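Local coordinates for flagellar hook-associated protein (Burkholderia pseudomallei, PDB 4UT1), which probably serves as a structural junction protein of the bacterial flagellum, linking the hook to the filament, at residues T368-Y380 with T383-P396. Residues are numbered along the deposited sequence; the frame is centred on the assembly and turned at random.
Sequences TSDYALSYDGAKY and TDRATGSVVGTATP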
ATOM      1  N   THR A 368       2.055   0.843  -3.590  1.00 14.28           N
ATOM      2  CA  THR A 368       1.686   1.870  -2.618  1.00 14.15           C
ATOM      3  C   THR A 368       0.508   2.740  -3.050  1.00 13.02           C
ATOM      4  O   THR A 368       0.161   3.693  -2.338  1.00 15.06           O
ATOM      5  CB  THR A 368       2.857   2.816  -2.325  1.00 17.29           C
ATOM      6  OG1 THR A 368       3.301   3.416  -3.546  1.00 16.01           O
ATOM      7  CG2 THR A 368       4.022   2.052  -1.681  1.00 20.64           C
ATOM      8  N   SER A 369      -0.079   2.438  -4.208  1.00 13.53           N
ATOM      9  CA  SER A 369      -1.236   3.206  -4.713  1.00 13.92           C
ATOM     10  C   SER A 369      -2.486   2.349  -4.951  1.00 12.88           C
ATOM     11  O   SER A 369      -2.566   1.202  -4.502  1.00 13.41           O
ATOM     12  CB  SER A 369      -0.868   3.936  -6.020  1.00 13.47           C
ATOM     13  OG  SER A 369      -1.876   4.902  -6.347  1.00 17.71           O
ATOM     14  N   ASP A 370      -3.477   2.931  -5.635  1.00 12.79           N
ATOM     15  CA  ASP A 370      -4.704   2.229  -6.027  1.00 12.82           C
ATOM     16  C   ASP A 370      -4.733   2.161  -7.546  1.00 14.51           C
ATOM     17  O   ASP A 370      -4.279   3.093  -8.212  1.00 14.00           O
ATOM     18  CB  ASP A 370      -5.995   2.936  -5.578  1.00 10.25           C
ATOM     19  CG  ASP A 370      -6.134   3.086  -4.067  1.00 14.48           C
ATOM     20  OD1 ASP A 370      -5.608   2.253  -3.299  1.00 12.82           O
ATOM     21  OD2 ASP A 370      -6.822   4.058  -3.659  1.00 13.83           O
ATOM     22  N   TYR A 371      -5.308   1.099  -8.094  1.00 11.83           N
ATOM     23  CA  TYR A 371      -5.247   0.909  -9.547  1.00 14.99           C
ATOM     24  C   TYR A 371      -6.561   0.496 -10.176  1.00 15.03           C
ATOM     25  O   TYR A 371      -7.471   0.014  -9.508  1.00 11.63           O
ATOM     26  CB  TYR A 371      -4.169  -0.132  -9.902  1.00 12.86           C
ATOM     27  CG  TYR A 371      -2.889   0.141  -9.171  1.00 13.80           C
ATOM     28  CD1 TYR A 371      -1.947   1.030  -9.675  1.00 14.46           C
ATOM     29  CD2 TYR A 371      -2.649  -0.438  -7.931  1.00 14.27           C
ATOM     30  CE1 TYR A 371      -0.784   1.317  -8.965  1.00 16.01           C
ATOM     31  CE2 TYR A 371      -1.494  -0.160  -7.218  1.00 14.37           C
ATOM     32  CZ  TYR A 371      -0.567   0.720  -7.735  1.00 15.41           C
ATOM     33  OH  TYR A 371       0.574   0.987  -7.008  1.00 14.55           O
ATOM     34  N   ALA A 372      -6.646   0.673 -11.493  1.00 14.54           N
ATOM     35  CA  ALA A 372      -7.704   0.038 -12.255  1.00 12.79           C
ATOM     36  C   ALA A 372      -7.021  -0.769 -13.354  1.00 12.53           C
ATOM     37  O   ALA A 372      -6.104  -0.263 -13.993  1.00 13.46           O
ATOM     38  CB  ALA A 372      -8.669   1.066 -12.837  1.00 15.90           C
ATOM     39  N   LEU A 373      -7.433  -2.027 -13.510  1.00 10.24           N
ATOM     40  CA  LEU A 373      -7.044  -2.848 -14.665  1.00 13.14           C
ATOM     41  C   LEU A 373      -8.169  -2.842 -15.696  1.00 14.26           C
ATOM     42  O   LEU A 373      -9.292  -3.299 -15.422  1.00 13.30           O
ATOM     43  CB  LEU A 373      -6.742  -4.285 -14.253  1.00 15.55           C
ATOM     44  CG  LEU A 373      -6.161  -5.115 -15.406  1.00 13.75           C
ATOM     45  CD1 LEU A 373      -4.681  -4.874 -15.484  1.00 14.91           C
ATOM     46  CD2 LEU A 373      -6.480  -6.576 -15.195  1.00 18.27           C
ATOM     47  N   SER A 374      -7.869  -2.335 -16.887  1.00 17.70           N
ATOM     48  CA  SER A 374      -8.895  -2.193 -17.912  1.00 13.17           C
ATOM     49  C   SER A 374      -8.502  -2.993 -19.138  1.00 12.82           C
ATOM     50  O   SER A 374      -7.323  -3.223 -19.383  1.00 13.37           O
ATOM     51  CB  SER A 374      -9.111  -0.723 -18.275  1.00 13.96           C
ATOM     52  OG  SER A 374      -7.898  -0.122 -18.698  1.00 18.70           O
ATOM     53  N   TYR A 375      -9.501  -3.406 -19.902  1.00 14.53           N
ATOM     54  CA  TYR A 375      -9.248  -4.228 -21.078  1.00 14.59           C
ATOM     55  C   TYR A 375      -9.937  -3.578 -22.258  1.00 15.36           C
ATOM     56  O   TYR A 375     -11.102  -3.258 -22.159  1.00 17.25           O
ATOM     57  CB  TYR A 375      -9.759  -5.653 -20.852  1.00 12.44           C
ATOM     58  CG  TYR A 375      -9.484  -6.582 -22.008  1.00 16.55           C
ATOM     59  CD1 TYR A 375      -8.203  -7.039 -22.259  1.00 16.83           C
ATOM     60  CD2 TYR A 375     -10.508  -6.993 -22.854  1.00 16.06           C
ATOM     61  CE1 TYR A 375      -7.940  -7.888 -23.326  1.00 17.01           C
ATOM     62  CE2 TYR A 375     -10.255  -7.850 -23.928  1.00 17.59           C
ATOM     63  CZ  TYR A 375      -8.970  -8.289 -24.154  1.00 20.38           C
ATOM     64  OH  TYR A 375      -8.704  -9.134 -25.210  1.00 18.27           O
ATOM     65  N   ASP A 376      -9.226  -3.378 -23.367  1.00 18.46           N
ATOM     66  CA  ASP A 376      -9.818  -2.677 -24.504  1.00 19.00           C
ATOM     67  C   ASP A 376     -10.077  -3.610 -25.700  1.00 18.16           C
ATOM     68  O   ASP A 376     -10.329  -3.144 -26.806  1.00 17.94           O
ATOM     69  CB  ASP A 376      -8.926  -1.491 -24.916  1.00 17.57           C
ATOM     70  CG  ASP A 376      -7.612  -1.923 -25.567  1.00 23.75           C
ATOM     71  OD1 ASP A 376      -7.337  -3.135 -25.674  1.00 19.14           O
ATOM     72  OD2 ASP A 376      -6.836  -1.029 -25.962  1.00 25.29           O
ATOM     73  N   GLY A 377     -10.008  -4.918 -25.460  1.00 19.06           N
ATOM     74  CA  GLY A 377     -10.330  -5.913 -26.466  1.00 20.78           C
ATOM     75  C   GLY A 377      -9.086  -6.492 -27.099  1.00 22.72           C
ATOM     76  O   GLY A 377      -9.159  -7.457 -27.867  1.00 23.32           O
ATOM     77  N   ALA A 378      -7.942  -5.891 -26.780  1.00 21.20           N
ATOM     78  CA  ALA A 378      -6.656  -6.371 -27.271  1.00 25.15           C
ATOM     79  C   ALA A 378      -5.610  -6.425 -26.155  1.00 23.69           C
ATOM     80  O   ALA A 378      -4.806  -7.355 -26.109  1.00 22.15           O
ATOM     81  CB  ALA A 378      -6.164  -5.499 -28.416  1.00 27.15           C
ATOM     82  N   LYS A 379      -5.611  -5.443 -25.256  1.00 20.84           N
ATOM     83  CA  LYS A 379      -4.622  -5.438 -24.181  1.00 15.51           C
ATOM     84  C   LYS A 379      -5.235  -5.004 -22.860  1.00 17.52           C
ATOM     85  O   LYS A 379      -6.330  -4.427 -22.814  1.00 14.93           O
ATOM     86  CB  LYS A 379      -3.445  -4.516 -24.511  1.00 18.08           C
ATOM     87  CG  LYS A 379      -3.824  -3.058 -24.523  1.00 22.40           C
ATOM     88  CD  LYS A 379      -2.654  -2.126 -24.784  1.00 26.46           C
ATOM     89  CE  LYS A 379      -3.201  -0.723 -25.100  1.00 27.46           C
ATOM     90  NZ  LYS A 379      -2.159   0.344 -25.115  1.00 33.21           N
ATOM     91  N   TYR A 380      -4.504  -5.305 -21.797  1.00 18.60           N
ATOM     92  CA  TYR A 380      -4.835  -4.876 -20.452  1.00 15.66           C
ATOM     93  C   TYR A 380      -3.985  -3.682 -20.099  1.00 18.98           C
ATOM     94  O   TYR A 380      -2.789  -3.661 -20.376  1.00 19.07           O
ATOM     95  CB  TYR A 380      -4.581  -5.997 -19.448  1.00 14.26           C
ATOM     96  CG  TYR A 380      -5.375  -7.251 -19.694  1.00 16.00           C
ATOM     97  CD1 TYR A 380      -4.964  -8.193 -20.646  1.00 15.76           C
ATOM     98  CD2 TYR A 380      -6.523  -7.511 -18.979  1.00 14.54           C
ATOM     99  CE1 TYR A 380      -5.705  -9.349 -20.878  1.00 14.52           C
ATOM    100  CE2 TYR A 380      -7.258  -8.658 -19.188  1.00 18.52           C
ATOM    101  CZ  TYR A 380      -6.844  -9.582 -20.140  1.00 21.62           C
ATOM    102  OH  TYR A 380      -7.592 -10.727 -20.339  1.00 20.22           O
ATOM    103  N   THR A 383      -3.851   1.330 -14.626  1.00 16.59           N
ATOM    104  CA  THR A 383      -3.785   2.764 -14.421  1.00 15.85           C
ATOM    105  C   THR A 383      -3.815   3.107 -12.931  1.00 17.78           C
ATOM    106  O   THR A 383      -4.574   2.516 -12.165  1.00 15.83           O
ATOM    107  CB  THR A 383      -4.950   3.467 -15.127  1.00 17.82           C
ATOM    108  OG1 THR A 383      -4.943   3.099 -16.517  1.00 19.79           O
ATOM    109  CG2 THR A 383      -4.817   4.964 -15.002  1.00 19.30           C
ATOM    110  N   ASP A 384      -2.960   4.041 -12.535  1.00 14.85           N
ATOM    111  CA  ASP A 384      -2.950   4.576 -11.173  1.00 18.18           C
ATOM    112  C   ASP A 384      -4.168   5.480 -10.989  1.00 19.68           C
ATOM    113  O   ASP A 384      -4.336   6.453 -11.727  1.00 20.78           O
ATOM    114  CB  ASP A 384      -1.639   5.333 -10.923  1.00 21.35           C
ATOM    115  CG  ASP A 384      -1.476   5.769  -9.487  1.00 23.44           C
ATOM    116  OD1 ASP A 384      -2.403   6.395  -8.946  1.00 21.94           O
ATOM    117  OD2 ASP A 384      -0.406   5.503  -8.911  1.00 21.88           O
ATOM    118  N   ARG A 385      -5.019   5.158 -10.015  1.00 15.72           N
ATOM    119  CA  ARG A 385      -6.293   5.859  -9.850  1.00 19.95           C
ATOM    120  C   ARG A 385      -6.148   7.270  -9.273  1.00 20.27           C
ATOM    121  O   ARG A 385      -7.043   8.095  -9.425  1.00 19.61           O
ATOM    122  CB  ARG A 385      -7.237   5.030  -8.969  1.00 16.43           C
ATOM    123  CG  ARG A 385      -7.961   3.910  -9.714  1.00 14.01           C
ATOM    124  CD  ARG A 385      -8.700   2.970  -8.764  1.00 15.78           C
ATOM    125  NE  ARG A 385      -9.673   3.636  -7.884  1.00 12.64           N
ATOM    126  CZ  ARG A 385     -10.941   3.906  -8.192  1.00 17.01           C
ATOM    127  NH1 ARG A 385     -11.435   3.623  -9.397  1.00 17.03           N
ATOM    128  NH2 ARG A 385     -11.723   4.497  -7.290  1.00 17.73           N
ATOM    129  N   ALA A 386      -5.032   7.541  -8.608  1.00 21.95           N
ATOM    130  CA  ALA A 386      -4.801   8.845  -7.996  1.00 22.21           C
ATOM    131  C   ALA A 386      -4.326   9.869  -9.022  1.00 24.21           C
ATOM    132  O   ALA A 386      -4.742  11.036  -9.008  1.00 23.85           O
ATOM    133  CB  ALA A 386      -3.779   8.723  -6.862  1.00 18.35           C
ATOM    134  N   THR A 387      -3.459   9.418  -9.916  1.00 22.12           N
ATOM    135  CA  THR A 387      -2.814  10.303 -10.880  1.00 26.90           C
ATOM    136  C   THR A 387      -3.403  10.176 -12.282  1.00 28.38           C
ATOM    137  O   THR A 387      -3.283  11.087 -13.099  1.00 27.79           O
ATOM    138  CB  THR A 387      -1.308  10.018 -10.972  1.00 26.14           C
ATOM    139  OG1 THR A 387      -1.105   8.693 -11.473  1.00 23.82           O
ATOM    140  CG2 THR A 387      -0.648  10.130  -9.603  1.00 23.65           C
ATOM    141  N   GLY A 388      -4.019   9.034 -12.561  1.00 22.34           N
ATOM    142  CA  GLY A 388      -4.519   8.755 -13.891  1.00 28.85           C
ATOM    143  C   GLY A 388      -3.440   8.259 -14.834  1.00 23.75           C
ATOM    144  O   GLY A 388      -3.712   7.988 -15.998  1.00 31.69           O
ATOM    145  N   SER A 389      -2.210   8.127 -14.344  1.00 27.90           N
ATOM    146  CA  SER A 389      -1.113   7.699 -15.212  1.00 25.65           C
ATOM    147  C   SER A 389      -1.077   6.190 -15.412  1.00 25.44           C
ATOM    148  O   SER A 389      -1.277   5.415 -14.483  1.00 22.49           O
ATOM    149  CB  SER A 389       0.226   8.175 -14.656  1.00 33.98           C
ATOM    150  OG  SER A 389       0.312   9.588 -14.725  1.00 39.19           O
ATOM    151  N   VAL A 390      -0.817   5.775 -16.642  1.00 24.36           N
ATOM    152  CA  VAL A 390      -0.639   4.360 -16.939  1.00 20.95           C
ATOM    153  C   VAL A 390       0.632   3.832 -16.260  1.00 22.61           C
ATOM    154  O   VAL A 390       1.706   4.421 -16.386  1.00 25.81           O
ATOM    155  CB  VAL A 390      -0.577   4.132 -18.473  1.00 18.49           C
ATOM    156  CG1 VAL A 390      -0.094   2.716 -18.806  1.00 23.32           C
ATOM    157  CG2 VAL A 390      -1.928   4.410 -19.104  1.00 18.29           C
ATOM    158  N   VAL A 391       0.517   2.731 -15.522  1.00 18.55           N
ATOM    159  CA  VAL A 391       1.697   2.143 -14.900  1.00 20.06           C
ATOM    160  C   VAL A 391       2.301   1.050 -15.774  1.00 20.07           C
ATOM    161  O   VAL A 391       3.492   0.782 -15.691  1.00 23.45           O
ATOM    162  CB  VAL A 391       1.399   1.531 -13.530  1.00 22.53           C
ATOM    163  CG1 VAL A 391       0.476   2.426 -12.737  1.00 20.40           C
ATOM    164  CG2 VAL A 391       0.805   0.153 -13.701  1.00 27.59           C
ATOM    165  N   GLY A 392       1.472   0.402 -16.581  1.00 20.03           N
ATOM    166  CA  GLY A 392       1.959  -0.641 -17.470  1.00 24.29           C
ATOM    167  C   GLY A 392       0.852  -1.323 -18.242  1.00 18.16           C
ATOM    168  O   GLY A 392      -0.329  -1.154 -17.924  1.00 21.35           O
ATOM    169  N   THR A 393       1.224  -2.073 -19.278  1.00 21.56           N
ATOM    170  CA  THR A 393       0.249  -2.823 -20.067  1.00 20.50           C
ATOM    171  C   THR A 393       0.672  -4.281 -20.182  1.00 24.72           C
ATOM    172  O   THR A 393       1.823  -4.622 -19.900  1.00 20.38           O
ATOM    173  CB  THR A 393       0.077  -2.254 -21.500  1.00 24.65           C
ATOM    174  OG1 THR A 393       1.352  -2.177 -22.143  1.00 24.53           O
ATOM    175  CG2 THR A 393      -0.567  -0.868 -21.481  1.00 22.84           C
ATOM    176  N   ALA A 394      -0.260  -5.134 -20.597  1.00 23.74           N
ATOM    177  CA  ALA A 394       0.049  -6.538 -20.851  1.00 21.90           C
ATOM    178  C   ALA A 394      -0.837  -7.137 -21.932  1.00 17.37           C
ATOM    179  O   ALA A 394      -1.999  -6.759 -22.086  1.00 17.57           O
ATOM    180  CB  ALA A 394      -0.071  -7.348 -19.584  1.00 21.29           C
ATOM    181  N   THR A 395      -0.273  -8.079 -22.686  1.00 21.44           N
ATOM    182  CA  THR A 395      -1.020  -8.815 -23.702  1.00 22.33           C
ATOM    183  C   THR A 395      -0.776 -10.314 -23.569  1.00 25.12           C
ATOM    184  O   THR A 395      -0.215 -10.929 -24.476  1.00 20.23           O
ATOM    185  CB  THR A 395      -0.626  -8.386 -25.138  1.00 21.27           C
ATOM    186  OG1 THR A 395       0.805  -8.417 -25.265  1.00 23.17           O
ATOM    187  CG2 THR A 395      -1.140  -6.993 -25.456  1.00 22.90           C
ATOM    188  N   PRO A 396      -1.187 -10.907 -22.442  1.00 19.82           N
ATOM    189  CA  PRO A 396      -0.945 -12.335 -22.206  1.00 22.40           C
ATOM    190  C   PRO A 396      -1.571 -13.205 -23.287  1.00 21.46           C
ATOM    191  O   PRO A 396      -2.560 -12.803 -23.892  1.00 24.17           O
ATOM    192  CB  PRO A 396      -1.623 -12.588 -20.857  1.00 24.96           C
ATOM    193  CG  PRO A 396      -2.652 -11.509 -20.771  1.00 21.99           C
ATOM    194  CD  PRO A 396      -1.977 -10.311 -21.354  1.00 17.38           C
TER
HETATM  195  O   HOH W   1      -8.709   4.590  -5.520  1.00 13.92           O
HETATM  196  O   HOH W   2      -6.699   1.116 -16.574  1.00 16.35           O
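Ala372 O is gripped by two donors. Thr383 N donates to Ala372 O at 2.8 Å, and a water donates a second bond. That water also bonds Ser374 OG and Thr383 OG1, so it ties both strands of the hairpin together beside the backbone ladder. Ala372 N returns a bond to Thr383 O, which makes this an antiparallel hydrogen-bonded pair. Tyr371 and Asp384 form the next, non-hydrogen-bonded pair. Beyond it, Arg385 N gives an almost straight bond to Asp370 O (178°).

The Arg385 chain runs back over the Tyr371 peptide, with Arg385 CD 3.3 Å from Tyr371 O. Its bend at chi3 (56°) puts NE beside a water shared with Asp370 OD2. This water lies in plane at the guanidinium edge and links Arg385 NE to Asp370 OD2, which themselves stay 5.1 Å apart. Asp370 has its direct salt bridge with Arg428. Asp384 OD1 accepts from Ala386 N at 2.9 Å in an Asx turn. The Asp384 carboxylate also meets Ser369 OG, but weakly.

At the other end, Tyr380 and Ala394 exchange two backbone bonds. The Tyr380 ring crosses Pro396 at about a right angle, with Tyr380 CD1 3.7 Å from Pro396 CD. Tyr375 CD1 sits over the centre of one face of the Tyr380 ring, 3.4 Å above its plane, and Ala394 O lies at the edge, in plane.

These segments build an antiparallel meander in the D2-like domain. Strand 371-375 pairs with 421-425 on its other side. Strand 390-394 is the outermost strand of this five-stranded sheet at that side and carries a classic beta bulge, Val391 and Gly392 facing Leu382. Val391, Ala394 and Tyr380 pack on strand 402-405.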